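Local coordinates for cytidine deaminase (PDB 3DMO), which catalyses the zinc-dependent hydrolytic deamination of cytidine and 2'-deoxycytidine to uridine and 2'-deoxyuridine, and probably salvages these nucleosides for UMP synthesis, at the interface of chains A and B. Numbering follows the deposited sequence. Chains: chain A/B, Cytidine deaminase.

All three contacts belong to one two-fold symmetric interface between chains A and B. The C-alpha centres of contact 1 and contact 3 lie about 7 Å apart, and the two share A:Tyr26 and B:Leu106, so the apolar patch runs directly into the carboxylate site beside it. Contact 2 lies about 21 Å from contact 1 and 26 Å from contact 3. Its Glu105 core is the chain-exchanged counterpart of that in contact 3: in both, Glu105 of helix 97-107 enters the partner's 52-54 segment, though the surrounding residues differ. Each predicted substrate-binding segment therefore meets the neighbouring subunit, within a deposited assembly of four copies.

Contact 1: the interface of chains A and B. Residues chain A 26, 51, 58, 60, 65; chain B 68, 71, 106.
A:Val51, in an extended loop conformation, faces B:Phe68 and B:Leu71, both at helical phi/psi values in helix 62-72 of the partner. The A:Val51 side chain meets three residues at once. CG1 points away from its own backbone nitrogen (chi1 -179°), which brings it 3.8 Å from B:Leu106 CD1 and against B:Phe68 CD2. The other methyl, CG2, packs 3.9 Å from B:Leu71 CB. A:Asn60 covers one face of the B:Phe68 ring, its amide stacked parallel to it, the planes 4° apart, while A:Val51 meets the CD2 rim. The A:Asn60 CB sits over that face toward the rim, 3.5 Å from B:Phe68 CE1. A bond from A:Asn60 ND2 to A:Thr65 OG1 (2.9 Å), nearly in the amide plane, fixes the rotation of that amide within chain A. B:Leu71 uses its CD1 branch against A:Tyr26 CB, 3.7 Å away, and B:Leu106 CD2 lies 3.9 Å from A:Tyr26 CE2, the two side chains passing in opposite directions. The patch is thus a largely apolar packing surface, in which helix 62-72 of chain B meets loop residues and A:Thr65 of chain A. Its centre is about 10 Å from the predicted proton donor A:Glu63, and it probably supports the predicted substrate-binding segment to which A:Val51 belongs, joining the subunits there.

Contact 2: the interface of chains A and B. Residues chain A 101, 105, 136-137; chain B 26, 29, 52-54.
A:Glu105 accepts hydrogen bonds from B:Tyr26, B:Tyr29 and B:Ala54; CG, anti to the backbone N, and a bend at chi2 direct its carboxylate. OE2 accepts from two phenol hydroxyls: B:Tyr26 OH, at 2.6 Å, takes the anti lone pair, and B:Tyr29 OH, also at 2.6 Å, comes from the syn side, 24° out of the carboxylate plane. OE1 receives the backbone N of B:Ala54 at 2.8 Å, a nearly straight bond (171° at H). Both carboxylate oxygens are therefore held, which restricts rotation about the last torsion, and the cluster of donors would be expected to favour the ionised form. OE2 lies in plane at the edge of both rings, the carboxylate plane 82° from that of B:Tyr26. B:Tyr29 N donates to B:Glu52 OE2 (3.0 Å), a second-shell link that ties B:Tyr29 to the 52-54 segment. A weak bond from the B:Asn53 amide ND2 reaches the backbone O of A:Gln101 at 3.4 Å. Apolar packing completes the patch: A:Leu137, near the C-terminus, places CB 3.9 Å from B:Tyr29 CE2 and beside the B:Ala54 methyl. Together these interactions join helix 97-107 and the C-terminal tail of chain A to the predicted substrate-binding segment of chain B, and probably steady that segment for catalysis.

Contact 3: the interface of chains A and B. Residues chain A 26, 29, 52-54; chain B 77, 105-106.
B:Glu105 is directed across the interface by a CG set opposite its backbone nitrogen (chi1 174°) and a bend at chi2 (140°), which together carry its carboxylate between A:Tyr26 and A:Tyr29. The two phenols reach it with different first side-chain torsions: the A:Tyr26 ring swings away from its own nitrogen, whereas that of A:Tyr29 lies beside the nitrogen (chi1 -54°). Their hydroxyls converge on OE2 of B:Glu105, A:Tyr26 OH at 2.7 Å through the anti lone pair and A:Tyr29 OH at 2.6 Å on the syn side, tilted out of the carboxylate plane. The second oxygen, OE1, accepts the backbone N of A:Ala54 at 2.8 Å. This three-donor arrangement leaves the carboxylate little rotational freedom and would be expected to stabilise a negative charge. A:Tyr26 is also held by packing: B:Pro77 CG lies over one face of its ring, offset toward the rim and 3.6 Å from CE1, while OE2 of B:Glu105 meets the ring in plane at its edge. The A:Asn53 amide crosses B:Glu105 at a slant, with ND2 3.6 Å from B:Glu105 CB. Behind A:Tyr29, its backbone N donates to A:Glu52 OE2 (3.0 Å), fixing that residue to the 52-54 segment. In the fold, B:Glu105 projects from near the end of helix 97-107 into chain A loops that precede strand 34-40 and follow strand 45-49; the centre of the contact lies about 16 Å from A:Glu63.

Contact 1: the interface of chains A and B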
loop_
_atom_site.group_PDB
_atom_site.type_symbol
_atom_site.label_atom_id
_atom_site.label_comp_id
_atom_site.label_asym_id
_atom_site.label_seq_id
_atom_site.Cartn_x
_atom_site.Cartn_y
_atom_site.Cartn_z
ATOM N N TYR A 26 16.246 -6.704 1.283
ATOM C CA TYR A 26 16.661 -5.608 0.423
ATOM C C TYR A 26 16.117 -4.338 1.063
ATOM O O TYR A 26 14.959 -3.964 0.848
ATOM C CB TYR A 26 16.140 -5.801 -1.010
ATOM C CG TYR A 26 16.451 -4.655 -1.953
ATOM C CD1 TYR A 26 17.757 -4.399 -2.377
ATOM C CD2 TYR A 26 15.426 -3.828 -2.423
ATOM C CE1 TYR A 26 18.031 -3.330 -3.250
ATOM C CE2 TYR A 26 15.686 -2.772 -3.290
ATOM C CZ TYR A 26 16.984 -2.526 -3.694
ATOM O OH TYR A 26 17.217 -1.475 -4.553
ATOM N N VAL A 51 11.397 -5.819 1.427
ATOM C CA VAL A 51 11.899 -5.497 0.090
ATOM C C VAL A 51 11.486 -4.074 -0.179
ATOM O O VAL A 51 10.297 -3.789 -0.368
ATOM C CB VAL A 51 11.332 -6.437 -1.008
ATOM C CG1 VAL A 51 11.900 -6.064 -2.381
ATOM C CG2 VAL A 51 11.639 -7.903 -0.668
ATOM N N LEU A 58 5.879 1.610 -1.852
ATOM C CA LEU A 58 5.928 0.295 -2.498
ATOM C C LEU A 58 6.796 -0.721 -1.761
ATOM O O LEU A 58 6.927 -1.857 -2.209
ATOM C CB LEU A 58 6.353 0.429 -3.958
ATOM C CG LEU A 58 5.167 1.050 -4.709
ATOM C CD1 LEU A 58 5.621 2.081 -5.676
ATOM C CD2 LEU A 58 4.344 -0.023 -5.369
ATOM N N ASN A 60 7.651 -3.607 0.775
ATOM C CA ASN A 60 6.905 -4.734 1.325
ATOM C C ASN A 60 7.623 -5.304 2.546
ATOM O O ASN A 60 8.849 -5.389 2.560
ATOM C CB ASN A 60 6.720 -5.829 0.278
ATOM C CG ASN A 60 5.625 -6.816 0.653
ATOM O OD1 ASN A 60 4.462 -6.433 0.816
ATOM N ND2 ASN A 60 5.987 -8.089 0.792
ATOM N N THR A 65 5.870 -10.793 2.656
ATOM C CA THR A 65 6.695 -11.528 1.692
ATOM C C THR A 65 6.597 -13.046 1.914
ATOM O O THR A 65 6.375 -13.798 0.962
ATOM C CB THR A 65 8.171 -11.081 1.748
ATOM O OG1 THR A 65 8.270 -9.718 1.315
ATOM C CG2 THR A 65 9.045 -11.954 0.838
ATOM N N PHE B 68 9.122 -10.446 -5.043
ATOM C CA PHE B 68 9.387 -10.524 -3.600
ATOM C C PHE B 68 9.888 -11.908 -3.188
ATOM O O PHE B 68 10.783 -12.020 -2.350
ATOM C CB PHE B 68 8.156 -10.149 -2.768
ATOM C CG PHE B 68 7.676 -8.736 -2.974
ATOM C CD1 PHE B 68 6.342 -8.415 -2.720
ATOM C CD2 PHE B 68 8.544 -7.723 -3.404
ATOM C CE1 PHE B 68 5.877 -7.111 -2.888
ATOM C CE2 PHE B 68 8.088 -6.408 -3.584
ATOM C CZ PHE B 68 6.745 -6.100 -3.326
ATOM N N LEU B 71 13.565 -12.264 -4.292
ATOM C CA LEU B 71 14.411 -11.519 -3.350
ATOM C C LEU B 71 14.592 -12.298 -2.052
ATOM O O LEU B 71 15.720 -12.427 -1.548
ATOM C CB LEU B 71 13.821 -10.124 -3.066
ATOM C CG LEU B 71 14.265 -8.953 -3.949
ATOM C CD1 LEU B 71 15.628 -8.425 -3.502
ATOM C CD2 LEU B 71 14.267 -9.277 -5.463
ATOM N N LEU B 106 13.625 -3.624 -9.116
ATOM C CA LEU B 106 14.167 -4.971 -8.917
ATOM C C LEU B 106 14.634 -5.638 -10.210
ATOM O O LEU B 106 15.575 -6.432 -10.194
ATOM C CB LEU B 106 13.181 -5.872 -8.167
ATOM C CG LEU B 106 12.634 -5.360 -6.823
ATOM C CD1 LEU B 106 11.739 -6.409 -6.184
ATOM C CD2 LEU B 106 13.735 -4.922 -5.856
#

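Contact 2: the interface of chains A and B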
loop_
_atom_site.group_PDB
_atom_site.type_symbol
_atom_site.label_atom_id
_atom_site.label_comp_id
_atom_site.label_asym_id
_atom_site.label_seq_id
_atom_site.Cartn_x
_atom_site.Cartn_y
_atom_site.Cartn_z
ATOM N N GLN A 101 -3.122 -7.033 9.377
ATOM C CA GLN A 101 -4.340 -7.203 8.581
ATOM C C GLN A 101 -4.217 -8.377 7.603
ATOM O O GLN A 101 -5.158 -9.167 7.429
ATOM C CB GLN A 101 -4.680 -5.908 7.833
ATOM C CG GLN A 101 -6.067 -5.887 7.170
ATOM C CD GLN A 101 -7.192 -5.938 8.185
ATOM O OE1 GLN A 101 -7.278 -5.097 9.081
ATOM N NE2 GLN A 101 -8.064 -6.932 8.049
ATOM N N GLU A 105 -6.172 -12.240 7.820
ATOM C CA GLU A 105 -6.906 -12.794 6.681
ATOM C C GLU A 105 -6.323 -14.127 6.196
ATOM O O GLU A 105 -7.064 -15.098 5.999
ATOM C CB GLU A 105 -6.987 -11.781 5.547
ATOM C CG GLU A 105 -7.578 -12.355 4.278
ATOM C CD GLU A 105 -8.553 -11.419 3.619
ATOM O OE1 GLU A 105 -8.687 -10.267 4.083
ATOM O OE2 GLU A 105 -9.188 -11.854 2.641
ATOM N N TYR A 136 -13.217 -7.129 8.584
ATOM C CA TYR A 136 -13.465 -8.173 7.583
ATOM C C TYR A 136 -14.485 -7.689 6.567
ATOM O O TYR A 136 -15.300 -6.816 6.869
ATOM C CB TYR A 136 -14.047 -9.433 8.224
ATOM C CG TYR A 136 -13.151 -10.171 9.182
ATOM C CD1 TYR A 136 -12.118 -10.995 8.715
ATOM C CD2 TYR A 136 -13.360 -10.084 10.562
ATOM C CE1 TYR A 136 -11.297 -11.696 9.604
ATOM C CE2 TYR A 136 -12.548 -10.778 11.456
ATOM C CZ TYR A 136 -11.523 -11.578 10.968
ATOM O OH TYR A 136 -10.730 -12.265 11.848
ATOM N N LEU A 137 -14.439 -8.275 5.372
ATOM C CA LEU A 137 -15.516 -8.166 4.391
ATOM C C LEU A 137 -16.066 -9.565 4.113
ATOM O O LEU A 137 -15.352 -10.421 3.582
ATOM C CB LEU A 137 -15.024 -7.548 3.080
ATOM C CG LEU A 137 -15.138 -6.059 2.765
ATOM C CD1 LEU A 137 -14.994 -5.910 1.259
ATOM C CD2 LEU A 137 -16.457 -5.443 3.244
ATOM N N TYR B 26 -5.305 -15.916 -4.803
ATOM C CA TYR B 26 -6.342 -15.675 -3.811
ATOM C C TYR B 26 -7.012 -14.346 -4.142
ATOM O O TYR B 26 -6.501 -13.277 -3.805
ATOM C CB TYR B 26 -5.757 -15.693 -2.385
ATOM C CG TYR B 26 -6.752 -15.328 -1.299
ATOM C CD1 TYR B 26 -7.783 -16.199 -0.945
ATOM C CD2 TYR B 26 -6.652 -14.114 -0.620
ATOM C CE1 TYR B 26 -8.707 -15.860 0.048
ATOM C CE2 TYR B 26 -7.575 -13.766 0.384
ATOM C CZ TYR B 26 -8.583 -14.646 0.716
ATOM O OH TYR B 26 -9.492 -14.291 1.702
ATOM N N TYR B 29 -12.370 -11.214 -3.850
ATOM C CA TYR B 29 -13.058 -9.918 -3.914
ATOM C C TYR B 29 -13.314 -9.460 -5.346
ATOM O O TYR B 29 -14.418 -9.016 -5.661
ATOM C CB TYR B 29 -12.316 -8.848 -3.083
ATOM C CG TYR B 29 -12.100 -9.308 -1.661
ATOM C CD1 TYR B 29 -10.873 -9.839 -1.261
ATOM C CD2 TYR B 29 -13.138 -9.271 -0.726
ATOM C CE1 TYR B 29 -10.679 -10.297 0.041
ATOM C CE2 TYR B 29 -12.952 -9.731 0.578
ATOM C CZ TYR B 29 -11.715 -10.248 0.950
ATOM O OH TYR B 29 -11.526 -10.705 2.241
ATOM N N GLU B 52 -5.371 -11.079 -2.495
ATOM C CA GLU B 52 -6.222 -9.971 -2.095
ATOM C C GLU B 52 -6.454 -9.908 -0.585
ATOM O O GLU B 52 -6.110 -10.839 0.146
ATOM C CB GLU B 52 -7.536 -10.014 -2.876
ATOM C CG GLU B 52 -7.310 -9.859 -4.382
ATOM C CD GLU B 52 -8.591 -9.774 -5.195
ATOM O OE1 GLU B 52 -8.502 -9.326 -6.354
ATOM O OE2 GLU B 52 -9.662 -10.179 -4.701
ATOM N N ASN B 53 -7.012 -8.790 -0.127
ATOM C CA ASN B 53 -7.318 -8.593 1.281
ATOM C C ASN B 53 -8.617 -7.813 1.381
ATOM O O ASN B 53 -8.931 -7.022 0.486
ATOM C CB ASN B 53 -6.180 -7.818 1.951
ATOM C CG ASN B 53 -6.285 -7.820 3.460
ATOM O OD1 ASN B 53 -6.964 -6.988 4.043
ATOM N ND2 ASN B 53 -5.616 -8.769 4.100
ATOM N N ALA B 54 -9.371 -8.046 2.453
ATOM C CA ALA B 54 -10.602 -7.285 2.729
ATOM C C ALA B 54 -10.362 -5.776 2.719
ATOM O O ALA B 54 -11.239 -5.002 2.301
ATOM C CB ALA B 54 -11.194 -7.713 4.064
#

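Contact 3: the interface of chains A and B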
loop_
_atom_site.group_PDB
_atom_site.type_symbol
_atom_site.label_atom_id
_atom_site.label_comp_id
_atom_site.label_asym_id
_atom_site.label_seq_id
_atom_site.Cartn_x
_atom_site.Cartn_y
_atom_site.Cartn_z
ATOM N N TYR A 26 16.246 -6.704 1.283
ATOM C CA TYR A 26 16.661 -5.608 0.423
ATOM C C TYR A 26 16.117 -4.338 1.063
ATOM O O TYR A 26 14.959 -3.964 0.848
ATOM C CB TYR A 26 16.140 -5.801 -1.010
ATOM C CG TYR A 26 16.451 -4.655 -1.953
ATOM C CD1 TYR A 26 17.757 -4.399 -2.377
ATOM C CD2 TYR A 26 15.426 -3.828 -2.423
ATOM C CE1 TYR A 26 18.031 -3.330 -3.250
ATOM C CE2 TYR A 26 15.686 -2.772 -3.290
ATOM C CZ TYR A 26 16.984 -2.526 -3.694
ATOM O OH TYR A 26 17.217 -1.475 -4.553
ATOM N N TYR A 29 17.236 1.653 1.889
ATOM C CA TYR A 29 16.685 2.961 2.249
ATOM C C TYR A 29 16.580 3.149 3.759
ATOM O O TYR A 29 17.064 4.150 4.287
ATOM C CB TYR A 29 15.344 3.221 1.538
ATOM C CG TYR A 29 15.476 3.059 0.040
ATOM C CD1 TYR A 29 15.108 1.870 -0.579
ATOM C CD2 TYR A 29 16.037 4.069 -0.747
ATOM C CE1 TYR A 29 15.258 1.694 -1.944
ATOM C CE2 TYR A 29 16.197 3.903 -2.117
ATOM C CZ TYR A 29 15.813 2.709 -2.707
ATOM O OH TYR A 29 15.966 2.525 -4.061
ATOM N N GLU A 52 12.472 -3.184 -0.179
ATOM C CA GLU A 52 12.208 -1.758 -0.268
ATOM C C GLU A 52 12.205 -1.233 -1.707
ATOM O O GLU A 52 12.596 -1.934 -2.646
ATOM C CB GLU A 52 13.176 -0.973 0.632
ATOM C CG GLU A 52 13.000 -1.355 2.095
ATOM C CD GLU A 52 13.738 -0.470 3.085
ATOM O OE1 GLU A 52 13.328 -0.470 4.266
ATOM O OE2 GLU A 52 14.727 0.194 2.708
ATOM N N ASN A 53 11.718 -0.001 -1.861
ATOM C CA ASN A 53 11.643 0.672 -3.153
ATOM C C ASN A 53 11.926 2.149 -2.930
ATOM O O ASN A 53 11.654 2.662 -1.845
ATOM C CB ASN A 53 10.246 0.487 -3.752
ATOM C CG ASN A 53 10.185 0.871 -5.210
ATOM O OD1 ASN A 53 9.991 2.047 -5.546
ATOM N ND2 ASN A 53 10.330 -0.113 -6.094
ATOM N N ALA A 54 12.488 2.820 -3.938
ATOM C CA ALA A 54 12.830 4.245 -3.830
ATOM C C ALA A 54 11.588 5.077 -3.538
ATOM O O ALA A 54 11.666 6.104 -2.863
ATOM C CB ALA A 54 13.533 4.737 -5.099
ATOM N N PRO B 77 18.543 -7.287 -7.044
ATOM C CA PRO B 77 18.091 -6.535 -8.222
ATOM C C PRO B 77 19.046 -6.653 -9.414
ATOM O O PRO B 77 20.272 -6.654 -9.243
ATOM C CB PRO B 77 18.040 -5.094 -7.711
ATOM C CG PRO B 77 17.768 -5.237 -6.260
ATOM C CD PRO B 77 18.563 -6.435 -5.837
ATOM N N GLU B 105 12.762 -1.151 -10.362
ATOM C CA GLU B 105 13.808 -1.197 -9.346
ATOM C C GLU B 105 14.446 -2.579 -9.195
ATOM O O GLU B 105 15.677 -2.695 -9.150
ATOM C CB GLU B 105 13.294 -0.698 -7.999
ATOM C CG GLU B 105 14.312 -0.858 -6.888
ATOM C CD GLU B 105 14.353 0.310 -5.932
ATOM O OE1 GLU B 105 13.519 1.236 -6.056
ATOM O OE2 GLU B 105 15.222 0.291 -5.041
ATOM N N LEU B 106 13.625 -3.624 -9.116
ATOM C CA LEU B 106 14.167 -4.971 -8.917
ATOM C C LEU B 106 14.634 -5.638 -10.210
ATOM O O LEU B 106 15.575 -6.432 -10.194
ATOM C CB LEU B 106 13.181 -5.872 -8.167
ATOM C CG LEU B 106 12.634 -5.360 -6.823
ATOM C CD1 LEU B 106 11.739 -6.409 -6.184
ATOM C CD2 LEU B 106 13.735 -4.922 -5.856
#